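Local coordinates for protein insulinase family protease (Yersinia pestis, PDB 3GO9) that binds zinc and is predicted to be a protease of the insulinase (M16) family, although the zinc-binding motif characteristic of that family is incomplete here, at residues V56-S62 with F202-Y207; V68-L73 with P186-T191; L74-A78 with N141-S145; T109-F113 with A244-T248. Residue numbers count along the deposited sequence, not the author numbering.

Interaction 1: residues V56-S62 with F202-Y207; sequences VNTGSLS and FYQQWY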
loop_
_atom_site.group_PDB
_atom_site.type_symbol
_atom_site.label_atom_id
_atom_site.label_comp_id
_atom_site.label_asym_id
_atom_site.label_seq_id
_atom_site.Cartn_x
_atom_site.Cartn_y
_atom_site.Cartn_z
ATOM N N VAL A 56 -7.476 12.548 2.911
ATOM C CA VAL A 56 -8.178 13.572 2.096
ATOM C C VAL A 56 -7.890 13.162 0.648
ATOM O O VAL A 56 -6.724 13.006 0.271
ATOM C CB VAL A 56 -7.641 15.004 2.363
ATOM C CG1 VAL A 56 -8.417 16.044 1.519
ATOM C CG2 VAL A 56 -7.708 15.385 3.896
ATOM N N ASN A 57 -8.935 12.999 -0.162
ATOM C CA ASN A 57 -8.769 12.567 -1.548
ATOM C C ASN A 57 -8.361 13.735 -2.451
ATOM O O ASN A 57 -9.098 14.097 -3.402
ATOM C CB ASN A 57 -10.061 11.935 -2.050
ATOM C CG ASN A 57 -10.432 10.698 -1.320
ATOM O OD1 ASN A 57 -9.552 9.880 -0.928
ATOM N ND2 ASN A 57 -11.726 10.502 -1.172
ATOM N N THR A 58 -7.235 14.356 -2.118
ATOM C CA THR A 58 -6.657 15.474 -2.845
ATOM C C THR A 58 -5.163 15.232 -2.917
ATOM O O THR A 58 -4.504 15.067 -1.895
ATOM C CB THR A 58 -6.882 16.763 -2.045
ATOM O OG1 THR A 58 -8.291 16.959 -1.947
ATOM C CG2 THR A 58 -6.242 18.006 -2.676
ATOM N N GLY A 59 -4.652 15.201 -4.124
ATOM C CA GLY A 59 -3.197 15.066 -4.365
ATOM C C GLY A 59 -2.808 15.911 -5.545
ATOM O O GLY A 59 -3.557 16.828 -5.956
ATOM N N SER A 60 -1.687 15.569 -6.156
ATOM C CA SER A 60 -1.134 16.363 -7.253
ATOM C C SER A 60 -1.951 16.302 -8.507
ATOM O O SER A 60 -1.850 17.215 -9.343
ATOM C CB SER A 60 0.274 15.924 -7.540
ATOM O OG SER A 60 0.371 14.540 -7.777
ATOM N N LEU A 61 -2.755 15.249 -8.686
ATOM C CA LEU A 61 -3.637 15.213 -9.837
ATOM C C LEU A 61 -4.707 16.323 -9.781
ATOM O O LEU A 61 -5.264 16.663 -10.845
ATOM C CB LEU A 61 -4.286 13.845 -10.016
ATOM C CG LEU A 61 -3.436 12.675 -10.349
ATOM C CD1 LEU A 61 -4.155 11.346 -10.179
ATOM C CD2 LEU A 61 -2.856 12.824 -11.804
ATOM N N SER A 62 -4.962 16.940 -8.619
ATOM C CA SER A 62 -5.924 18.052 -8.492
ATOM C C SER A 62 -5.361 19.373 -8.946
ATOM O O SER A 62 -6.093 20.370 -9.014
ATOM C CB SER A 62 -6.298 18.291 -7.025
ATOM O OG SER A 62 -7.049 17.260 -6.474
ATOM N N PHE A 202 -7.398 26.928 -3.685
ATOM C CA PHE A 202 -7.155 25.499 -3.942
ATOM C C PHE A 202 -7.550 24.674 -2.741
ATOM O O PHE A 202 -8.222 23.668 -2.851
ATOM C CB PHE A 202 -5.681 25.268 -4.306
ATOM C CG PHE A 202 -5.299 23.843 -4.497
ATOM C CD1 PHE A 202 -5.369 23.216 -5.743
ATOM C CD2 PHE A 202 -4.764 23.126 -3.473
ATOM C CE1 PHE A 202 -4.988 21.906 -5.897
ATOM C CE2 PHE A 202 -4.406 21.816 -3.622
ATOM C CZ PHE A 202 -4.490 21.202 -4.840
ATOM N N TYR A 203 -7.104 25.104 -1.569
ATOM C CA TYR A 203 -7.448 24.425 -0.331
ATOM C C TYR A 203 -8.941 24.320 -0.128
ATOM O O TYR A 203 -9.467 23.237 0.195
ATOM C CB TYR A 203 -6.857 25.195 0.816
ATOM C CG TYR A 203 -7.339 24.795 2.181
ATOM C CD1 TYR A 203 -7.009 23.586 2.704
ATOM C CD2 TYR A 203 -8.063 25.674 2.949
ATOM C CE1 TYR A 203 -7.455 23.170 3.948
ATOM C CE2 TYR A 203 -8.496 25.318 4.216
ATOM C CZ TYR A 203 -8.179 24.059 4.726
ATOM O OH TYR A 203 -8.620 23.732 6.002
ATOM N N GLN A 204 -9.630 25.403 -0.373
ATOM C CA GLN A 204 -11.103 25.409 -0.151
ATOM C C GLN A 204 -11.841 24.566 -1.176
ATOM O O GLN A 204 -12.830 23.932 -0.837
ATOM C CB GLN A 204 -11.641 26.835 -0.107
ATOM C CG GLN A 204 -11.230 27.484 1.182
ATOM C CD GLN A 204 -11.508 28.960 1.244
ATOM O OE1 GLN A 204 -11.636 29.637 0.230
ATOM N NE2 GLN A 204 -11.556 29.478 2.471
ATOM N N GLN A 205 -11.349 24.554 -2.409
ATOM C CA GLN A 205 -11.917 23.755 -3.486
ATOM C C GLN A 205 -11.805 22.264 -3.209
ATOM O O GLN A 205 -12.752 21.476 -3.480
ATOM C CB GLN A 205 -11.259 24.070 -4.851
ATOM C CG GLN A 205 -11.823 23.224 -5.978
ATOM C CD GLN A 205 -11.302 23.639 -7.358
ATOM O OE1 GLN A 205 -10.621 24.653 -7.510
ATOM N NE2 GLN A 205 -11.607 22.842 -8.358
ATOM N N TRP A 206 -10.638 21.841 -2.706
ATOM C CA TRP A 206 -10.333 20.434 -2.674
ATOM C C TRP A 206 -10.393 19.820 -1.273
ATOM O O TRP A 206 -10.564 18.609 -1.164
ATOM C CB TRP A 206 -8.980 20.177 -3.329
ATOM C CG TRP A 206 -8.968 20.510 -4.750
ATOM C CD1 TRP A 206 -8.388 21.598 -5.306
ATOM C CD2 TRP A 206 -9.586 19.792 -5.833
ATOM N NE1 TRP A 206 -8.597 21.618 -6.674
ATOM C CE2 TRP A 206 -9.305 20.507 -7.023
ATOM C CE3 TRP A 206 -10.322 18.611 -5.923
ATOM C CZ2 TRP A 206 -9.726 20.076 -8.271
ATOM C CZ3 TRP A 206 -10.743 18.170 -7.187
ATOM C CH2 TRP A 206 -10.437 18.910 -8.348
ATOM N N TYR A 207 -10.357 20.607 -0.212
ATOM C CA TYR A 207 -10.523 20.034 1.148
ATOM C C TYR A 207 -11.989 20.175 1.536
ATOM O O TYR A 207 -12.377 21.151 2.187
ATOM C CB TYR A 207 -9.603 20.700 2.159
ATOM C CG TYR A 207 -8.208 20.095 2.272
ATOM C CD1 TYR A 207 -7.369 19.958 1.165
ATOM C CD2 TYR A 207 -7.681 19.716 3.519
ATOM C CE1 TYR A 207 -6.110 19.423 1.282
ATOM C CE2 TYR A 207 -6.413 19.185 3.663
ATOM C CZ TYR A 207 -5.611 19.026 2.528
ATOM O OH TYR A 207 -4.325 18.498 2.684
HETATM O O HOH W 1 -7.338 22.661 -9.290
#

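Interaction 2: residues V68-L73 with P186-T191; sequences VGFAHL and PGQPVT. With ZN (zinc ion), chain C.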
loop_
_atom_site.group_PDB
_atom_site.type_symbol
_atom_site.label_atom_id
_atom_site.label_comp_id
_atom_site.label_asym_id
_atom_site.label_seq_id
_atom_site.Cartn_x
_atom_site.Cartn_y
_atom_site.Cartn_z
ATOM N N VAL A 68 1.200 23.830 -9.030
ATOM C CA VAL A 68 2.172 22.785 -8.868
ATOM C C VAL A 68 2.715 22.829 -7.448
ATOM O O VAL A 68 3.141 23.886 -6.955
ATOM C CB VAL A 68 3.323 22.975 -9.887
ATOM C CG1 VAL A 68 4.473 22.051 -9.571
ATOM C CG2 VAL A 68 2.785 22.796 -11.337
ATOM N N GLY A 69 2.644 21.685 -6.779
ATOM C CA GLY A 69 3.195 21.544 -5.431
ATOM C C GLY A 69 2.247 21.999 -4.321
ATOM O O GLY A 69 2.602 21.894 -3.126
ATOM N N PHE A 70 1.078 22.551 -4.678
ATOM C CA PHE A 70 0.140 23.071 -3.673
ATOM C C PHE A 70 -0.313 21.980 -2.700
ATOM O O PHE A 70 -0.338 22.203 -1.482
ATOM C CB PHE A 70 -1.086 23.739 -4.319
ATOM C CG PHE A 70 -0.882 25.142 -4.791
ATOM C CD1 PHE A 70 0.368 25.717 -4.953
ATOM C CD2 PHE A 70 -1.999 25.925 -5.036
ATOM C CE1 PHE A 70 0.473 27.039 -5.331
ATOM C CE2 PHE A 70 -1.891 27.222 -5.429
ATOM C CZ PHE A 70 -0.661 27.782 -5.599
ATOM N N ALA A 71 -0.638 20.802 -3.194
ATOM C CA ALA A 71 -1.160 19.769 -2.273
ATOM C C ALA A 71 -0.080 19.333 -1.298
ATOM O O ALA A 71 -0.354 18.935 -0.146
ATOM C CB ALA A 71 -1.633 18.564 -3.066
ATOM N N HIS A 72 1.160 19.328 -1.755
ATOM C CA HIS A 72 2.284 18.933 -0.857
ATOM C C HIS A 72 2.618 20.028 0.162
ATOM O O HIS A 72 3.166 19.719 1.245
ATOM C CB HIS A 72 3.485 18.556 -1.712
ATOM C CG HIS A 72 4.592 17.900 -0.957
ATOM N ND1 HIS A 72 4.524 16.575 -0.581
ATOM C CD2 HIS A 72 5.822 18.337 -0.620
ATOM C CE1 HIS A 72 5.662 16.245 0.012
ATOM N NE2 HIS A 72 6.436 17.308 0.034
ATOM N N LEU A 73 2.364 21.276 -0.172
ATOM C CA LEU A 73 2.663 22.419 0.709
ATOM C C LEU A 73 1.671 22.553 1.862
ATOM O O LEU A 73 2.035 22.855 2.999
ATOM C CB LEU A 73 2.733 23.745 -0.063
ATOM C CG LEU A 73 3.009 25.019 0.723
ATOM C CD1 LEU A 73 4.256 24.907 1.515
ATOM C CD2 LEU A 73 3.061 26.224 -0.196
ATOM N N PRO A 186 4.284 14.340 -6.900
ATOM C CA PRO A 186 3.572 14.793 -5.687
ATOM C C PRO A 186 4.416 15.586 -4.690
ATOM O O PRO A 186 3.849 16.181 -3.769
ATOM C CB PRO A 186 3.032 13.497 -5.073
ATOM C CG PRO A 186 3.764 12.397 -5.729
ATOM C CD PRO A 186 4.310 12.881 -7.048
ATOM N N GLY A 187 5.726 15.574 -4.834
ATOM C CA GLY A 187 6.563 16.302 -3.859
ATOM C C GLY A 187 7.280 17.486 -4.490
ATOM O O GLY A 187 8.306 17.919 -3.914
ATOM N N GLN A 188 6.768 18.000 -5.614
ATOM C CA GLN A 188 7.431 19.106 -6.386
ATOM C C GLN A 188 7.391 20.357 -5.535
ATOM O O GLN A 188 6.393 20.640 -4.930
ATOM C CB GLN A 188 6.696 19.460 -7.703
ATOM C CG GLN A 188 6.468 18.344 -8.692
ATOM C CD GLN A 188 5.578 18.676 -9.959
ATOM O OE1 GLN A 188 6.120 19.180 -10.944
ATOM N NE2 GLN A 188 4.231 18.346 -9.942
ATOM N N PRO A 189 8.483 21.145 -5.507
ATOM C CA PRO A 189 8.343 22.423 -4.830
ATOM C C PRO A 189 7.423 23.389 -5.569
ATOM O O PRO A 189 7.304 23.338 -6.795
ATOM C CB PRO A 189 9.776 22.957 -4.819
ATOM C CG PRO A 189 10.570 21.777 -4.646
ATOM C CD PRO A 189 9.903 20.736 -5.552
ATOM N N VAL A 190 6.796 24.275 -4.815
ATOM C CA VAL A 190 5.949 25.307 -5.413
ATOM C C VAL A 190 6.775 26.358 -6.186
ATOM O O VAL A 190 7.918 26.588 -5.847
ATOM C CB VAL A 190 5.109 26.010 -4.354
ATOM C CG1 VAL A 190 4.125 24.987 -3.706
ATOM C CG2 VAL A 190 5.987 26.711 -3.299
ATOM N N THR A 191 6.158 26.972 -7.201
ATOM C CA THR A 191 6.731 28.167 -7.855
ATOM C C THR A 191 6.664 29.369 -6.933
ATOM O O THR A 191 5.635 29.680 -6.366
ATOM C CB THR A 191 5.988 28.478 -9.140
ATOM O OG1 THR A 191 5.892 27.265 -9.901
ATOM C CG2 THR A 191 6.737 29.538 -9.973
HETATM ZN ZN ZN C . 8.235 16.663 0.693
HETATM O O HOH W 2 3.425 26.428 -7.892
HETATM O O HOH W 3 5.271 21.561 -2.566
HETATM O O HOH W 4 1.566 18.331 -4.588
HETATM O O HOH W 5 8.743 17.978 -0.141
HETATM O O HOH W 6 8.738 15.080 -0.216
#

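Interaction 3: residues L74-A78 with N141-S145; sequences LPRLA and NLAVS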
loop_
_atom_site.group_PDB
_atom_site.type_symbol
_atom_site.label_atom_id
_atom_site.label_comp_id
_atom_site.label_asym_id
_atom_site.label_seq_id
_atom_site.Cartn_x
_atom_site.Cartn_y
_atom_site.Cartn_z
ATOM N N LEU A 74 0.386 22.304 1.573
ATOM C CA LEU A 74 -0.671 22.532 2.565
ATOM C C LEU A 74 -0.356 21.865 3.897
ATOM O O LEU A 74 -0.468 22.509 4.916
ATOM C CB LEU A 74 -2.051 22.119 2.029
ATOM C CG LEU A 74 -2.648 22.878 0.843
ATOM C CD1 LEU A 74 -3.947 22.202 0.326
ATOM C CD2 LEU A 74 -2.866 24.342 1.239
ATOM N N PRO A 75 0.020 20.571 3.914
ATOM C CA PRO A 75 0.240 20.003 5.227
ATOM C C PRO A 75 1.410 20.591 5.980
ATOM O O PRO A 75 1.395 20.566 7.231
ATOM C CB PRO A 75 0.469 18.506 4.940
ATOM C CG PRO A 75 0.572 18.384 3.521
ATOM C CD PRO A 75 0.073 19.549 2.855
ATOM N N ARG A 76 2.411 21.134 5.271
ATOM C CA ARG A 76 3.511 21.765 5.978
ATOM C C ARG A 76 3.009 23.020 6.746
ATOM O O ARG A 76 3.483 23.360 7.839
ATOM C CB ARG A 76 4.611 22.148 4.990
ATOM C CG ARG A 76 5.924 22.408 5.735
ATOM C CD ARG A 76 7.008 22.849 4.782
ATOM N NE ARG A 76 7.441 21.839 3.819
ATOM C CZ ARG A 76 8.559 21.974 3.111
ATOM N NH1 ARG A 76 9.315 23.060 3.264
ATOM N NH2 ARG A 76 8.924 21.051 2.216
ATOM N N LEU A 77 2.033 23.708 6.178
ATOM C CA LEU A 77 1.422 24.866 6.846
ATOM C C LEU A 77 0.827 24.484 8.236
ATOM O O LEU A 77 1.015 25.226 9.204
ATOM C CB LEU A 77 0.383 25.549 5.940
ATOM C CG LEU A 77 0.889 25.990 4.609
ATOM C CD1 LEU A 77 -0.306 26.641 3.812
ATOM C CD2 LEU A 77 2.086 26.970 4.677
ATOM N N ALA A 78 0.138 23.352 8.271
ATOM C CA ALA A 78 -0.518 22.813 9.422
ATOM C C ALA A 78 0.490 22.526 10.555
ATOM O O ALA A 78 0.110 22.493 11.733
ATOM C CB ALA A 78 -1.341 21.511 9.065
ATOM N N ASN A 141 -9.836 24.831 8.704
ATOM C CA ASN A 141 -9.390 26.188 9.068
ATOM C C ASN A 141 -7.870 26.318 8.968
ATOM O O ASN A 141 -7.222 26.965 9.774
ATOM C CB ASN A 141 -9.861 26.542 10.475
ATOM C CG ASN A 141 -9.788 28.043 10.781
ATOM O OD1 ASN A 141 -9.862 28.877 9.906
ATOM N ND2 ASN A 141 -9.578 28.373 12.057
ATOM N N LEU A 142 -7.327 25.736 7.931
ATOM C CA LEU A 142 -5.856 25.709 7.719
ATOM C C LEU A 142 -5.298 27.136 7.689
ATOM O O LEU A 142 -5.913 28.030 7.111
ATOM C CB LEU A 142 -5.529 24.969 6.420
ATOM C CG LEU A 142 -4.044 24.774 6.129
ATOM C CD1 LEU A 142 -3.450 23.827 7.149
ATOM C CD2 LEU A 142 -3.813 24.232 4.676
ATOM N N ALA A 143 -4.152 27.344 8.347
ATOM C CA ALA A 143 -3.557 28.657 8.492
ATOM C C ALA A 143 -2.745 28.978 7.243
ATOM O O ALA A 143 -1.583 28.653 7.150
ATOM C CB ALA A 143 -2.674 28.731 9.797
ATOM N N VAL A 144 -3.396 29.567 6.251
ATOM C CA VAL A 144 -2.771 29.835 4.970
ATOM C C VAL A 144 -2.633 31.359 4.881
ATOM O O VAL A 144 -3.604 32.076 4.711
ATOM C CB VAL A 144 -3.632 29.303 3.793
ATOM C CG1 VAL A 144 -2.881 29.522 2.453
ATOM C CG2 VAL A 144 -3.985 27.816 3.997
ATOM N N SER A 145 -1.427 31.839 5.073
ATOM C CA SER A 145 -1.169 33.258 5.016
ATOM C C SER A 145 0.193 33.504 4.462
ATOM O O SER A 145 0.996 32.579 4.330
ATOM C CB SER A 145 -1.260 33.847 6.424
ATOM O OG SER A 145 -0.186 33.382 7.230
#

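Interaction 4: residues T109-F113 with A244-T248; sequences TSYDF and AAVAT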
loop_
_atom_site.group_PDB
_atom_site.type_symbol
_atom_site.label_atom_id
_atom_site.label_comp_id
_atom_site.label_asym_id
_atom_site.label_seq_id
_atom_site.Cartn_x
_atom_site.Cartn_y
_atom_site.Cartn_z
ATOM N N THR A 109 1.869 12.940 0.971
ATOM C CA THR A 109 1.024 13.336 -0.146
ATOM C C THR A 109 1.361 12.565 -1.408
ATOM O O THR A 109 2.489 12.089 -1.583
ATOM C CB THR A 109 1.092 14.831 -0.430
ATOM O OG1 THR A 109 2.295 15.167 -1.074
ATOM C CG2 THR A 109 0.940 15.650 0.866
ATOM N N SER A 110 0.385 12.399 -2.278
ATOM C CA SER A 110 0.569 11.535 -3.410
ATOM C C SER A 110 -0.231 12.092 -4.586
ATOM O O SER A 110 -0.588 13.275 -4.596
ATOM C CB SER A 110 0.169 10.097 -2.986
ATOM O OG SER A 110 0.440 9.138 -3.996
ATOM N N TYR A 111 -0.448 11.270 -5.603
ATOM C CA TYR A 111 -1.163 11.683 -6.787
ATOM C C TYR A 111 -2.623 11.951 -6.519
ATOM O O TYR A 111 -3.192 12.866 -7.036
ATOM C CB TYR A 111 -0.987 10.544 -7.834
ATOM C CG TYR A 111 0.404 10.393 -8.282
ATOM C CD1 TYR A 111 0.951 11.274 -9.237
ATOM C CD2 TYR A 111 1.263 9.436 -7.738
ATOM C CE1 TYR A 111 2.306 11.158 -9.609
ATOM C CE2 TYR A 111 2.577 9.322 -8.135
ATOM C CZ TYR A 111 3.097 10.179 -9.082
ATOM O OH TYR A 111 4.437 10.070 -9.461
ATOM N N ASP A 112 -3.255 11.085 -5.707
ATOM C CA ASP A 112 -4.693 11.142 -5.495
ATOM C C ASP A 112 -5.139 11.166 -4.057
ATOM O O ASP A 112 -6.334 11.115 -3.797
ATOM C CB ASP A 112 -5.452 10.044 -6.276
ATOM C CG ASP A 112 -5.179 8.655 -5.827
ATOM O OD1 ASP A 112 -4.430 8.475 -4.856
ATOM O OD2 ASP A 112 -5.705 7.723 -6.516
ATOM N N PHE A 113 -4.194 11.347 -3.149
ATOM C CA PHE A 113 -4.510 11.487 -1.745
ATOM C C PHE A 113 -3.455 12.246 -0.977
ATOM O O PHE A 113 -2.298 12.356 -1.384
ATOM C CB PHE A 113 -4.778 10.115 -1.056
ATOM C CG PHE A 113 -3.564 9.297 -0.841
ATOM C CD1 PHE A 113 -2.814 9.401 0.343
ATOM C CD2 PHE A 113 -3.133 8.384 -1.827
ATOM C CE1 PHE A 113 -1.692 8.617 0.542
ATOM C CE2 PHE A 113 -1.953 7.638 -1.638
ATOM C CZ PHE A 113 -1.278 7.716 -0.472
ATOM N N ALA A 244 -13.650 12.072 -7.087
ATOM C CA ALA A 244 -12.228 12.344 -6.849
ATOM C C ALA A 244 -11.351 11.634 -7.895
ATOM O O ALA A 244 -11.679 10.560 -8.408
ATOM C CB ALA A 244 -11.779 11.915 -5.394
ATOM N N ALA A 245 -10.239 12.274 -8.208
ATOM C CA ALA A 245 -9.188 11.680 -9.009
ATOM C C ALA A 245 -8.735 10.330 -8.483
ATOM O O ALA A 245 -8.594 10.125 -7.251
ATOM C CB ALA A 245 -8.004 12.617 -9.059
ATOM N N VAL A 246 -8.500 9.406 -9.430
ATOM C CA VAL A 246 -7.940 8.117 -9.144
ATOM C C VAL A 246 -6.670 7.953 -9.996
ATOM O O VAL A 246 -6.616 8.230 -11.233
ATOM C CB VAL A 246 -8.979 6.971 -9.413
ATOM C CG1 VAL A 246 -8.336 5.605 -9.264
ATOM C CG2 VAL A 246 -10.158 7.100 -8.445
ATOM N N ALA A 247 -5.602 7.609 -9.321
ATOM C CA ALA A 247 -4.335 7.482 -10.007
ATOM C C ALA A 247 -4.353 6.067 -10.644
ATOM O O ALA A 247 -4.555 5.079 -9.941
ATOM C CB ALA A 247 -3.214 7.602 -9.046
ATOM N N THR A 248 -4.092 6.020 -11.951
ATOM C CA THR A 248 -3.974 4.762 -12.738
ATOM C C THR A 248 -2.696 4.699 -13.648
ATOM O O THR A 248 -2.317 5.657 -14.347
ATOM C CB THR A 248 -5.151 4.633 -13.684
ATOM O OG1 THR A 248 -5.108 5.695 -14.633
ATOM C CG2 THR A 248 -6.466 4.663 -12.869
HETATM O O HOH W 7 -8.044 12.248 -5.665
#

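Interaction 1: residues V56-S62 with F202-Y207
Val56, the last residue of strand 50-56, meets Tyr207, just past the end of helix 196-206: its CG1 lies 3.9 Å from the centroid of the Tyr207 ring and only 5° off the ring normal, a CH-pi contact over the face. The phenol end of Tyr207 reaches past the contact to hydrogen-bond Tyr116. Asn57 then turns the chain in an inverse gamma turn, with a weak bond from Thr58 N to Val56 O of 2.8 Å. This brings Thr58 to the helix end, where its OG1 gives a weak hydrogen bond of 2.9 Å to Trp206 O, a carbonyl also bound by Arg240. Its methyl packs between aromatic residues, with Thr58 CG2 3.6 Å from Trp206 CB and 4.2 Å from Phe202 CZ. Beyond Gly59 the chain winds into a short 3-10 turn, closed by Ser62 N to Gly59 O at 3.0 Å, which delivers Ser62 onto the indole. Ser62 CB sits 3.8 Å from the centroid of the five-membered ring of Trp206, over its face, while Ser62 O approaches Phe202 CE1 edge-on at 3.6 Å. A water links Ser62 O (2.6 Å) to Trp206 NE1 (3.1 Å). Such packing of a helix on the loop leaving a neighbouring strand is part of the alpha+beta fold of an M16-type domain, in which helix 196-206 leads into strand 212-218, antiparallel beside 50-56.

Interaction 2: residues V68-L73 with P186-T191
The two segments run in opposite directions, with CA atoms closest at Gly69 and Val190 (4.7 Å) and again at His72 and Gly187 (5.9 Å). No direct hydrogen bond joins them. Instead, Val190 CA makes a CA-H...O contact of 3.5 Å with Val68 O. Waters also bridge the backbones: one accepts from Thr191 N (2.9 Å) and donates to Val68 O (2.7 Å), another donates to both Gly69 O (2.7 Å) and Gln188 O (2.8 Å). Gly69, at the N-cap position of helix 70-80, has a phi of 85°, and a CB there would lie 2.6 Å from Gln188 O, so both conformation and crowding favour glycine. Around this close approach, Val190 CG1 packs 3.9 Å from Leu73 CD2. Val190 CG1 also meets the Phe70 ring edge, 4.0 Å from Phe70 CD1. Val68 CG1 lies 3.6 Å from Gln188 CD, in the amide whose NE2 hydrogen-bonds Asp185 O. At the other end, Gly187 CA sits 3.8 Å from the centroid of the His72 ring, almost directly over its face. His72 ND1 hydrogen-bonds Thr109, leaving NE2 to bind zinc at 2.0 Å alongside Asp158, Ile160 O and two waters. His72 probably corresponds to the first histidine of the M16 HXXEH signature. In His72-Leu73-Leu74-Pro75-Arg76, proline and arginine stand at the Glu and second His positions, so the site appears to be a degenerate form of that motif.

Interaction 3: residues L74-A78 with N141-S145
Apolar side-chain packing makes this contact, with no hydrogen bond between the segments. Leu142 points into the helical segment and has 81 Å² covered: its CD2 lies 3.6 Å from Leu74 CD2 and 4.3 Å from Leu77 CD1, while Leu142 CD1 rests 3.7 Å from Ala78 CB. A further aliphatic touch, Leu77 CD1 to Val144 CG2 at 3.9 Å, extends the patch along the loop. Backbone atoms enter where the inverse gamma turn centred on Ala143 brings Ala143 O to 3.9 Å from Leu77 CB. The polar groups find partners elsewhere: Leu142 N bonds Tyr203 OH, and Ala143 O bonds Thr148. Ser145, at the N-cap position, begins helix 146-153. On the same helical segment Arg76 forms a salt bridge to Asp158, itself a zinc ligand. The arrangement is helix-on-loop packing in an M16-type domain: the connection between helices 125-140 and 146-153 flanks helix 70-80, the element that carries the zinc ligand His72 and what is probably a degenerate HXXEH motif.

Interaction 4: residues T109-F113 with A244-T248
A beta-hairpin turn, joining the antiparallel strands 107-109 and 114-120, meets an extended segment of the connection between the chain's two sheets. The hairpin loop is closed within itself by Ser110 N bonding Phe113 O at 2.8 Å. Asp112, with 70 Å² covered, dominates the contact. Its CA-to-CB bond points at the connection and CA comes within 5.7 Å of Ala245 CA, so that Asp112 CB lies 3.3 Å from Ala245 O and its carboxylate reaches further along the segment. Ala247 is next, with 48 Å²: its CB lies 3.9 Å from Tyr111 CB and 3.6 Å from Asp112 OD2. Tyr111 sends its hydroxyl away to Trp172. Beyond the hairpin, Ala247 also touches Tyr325, and Val246 touches Gln326, both in the turn between strands 316-324 and 327-336 of the second sheet. The connection is thus held between turns of both halves of the chain. Ala245 takes part through its carbonyl, since one water lies within hydrogen-bonding distance of both Ala245 O (2.7 Å) and Asp112 O (2.8 Å). The direct polar link is the hydrogen bond from Ala247 N to Asp112 OD2, 2.8 Å long with an angle of 161° at the hydrogen.

In the fold
Interactions 1 and 3 are buried, whereas interactions 2 and 4 lie partly at the surface, where water bridges backbone atoms of both. Helix 70-80 is shared: its start serves interaction 2 and its next turn interaction 3, while Leu74 also packs on Phe202 and Tyr207 of interaction 1. Chemistry follows position, from almost wholly aliphatic in interaction 3 and aromatic with a weak hydrogen bond in interaction 1 to a carboxylate-to-amide bond in interaction 4. The last adjoins interaction 1 through backbone bonds, Ser60 to Ser110 and Leu61 to Tyr111. Thr109, at the start of segment 109-113, bonds the zinc ligand His72, connecting interactions 2 and 4.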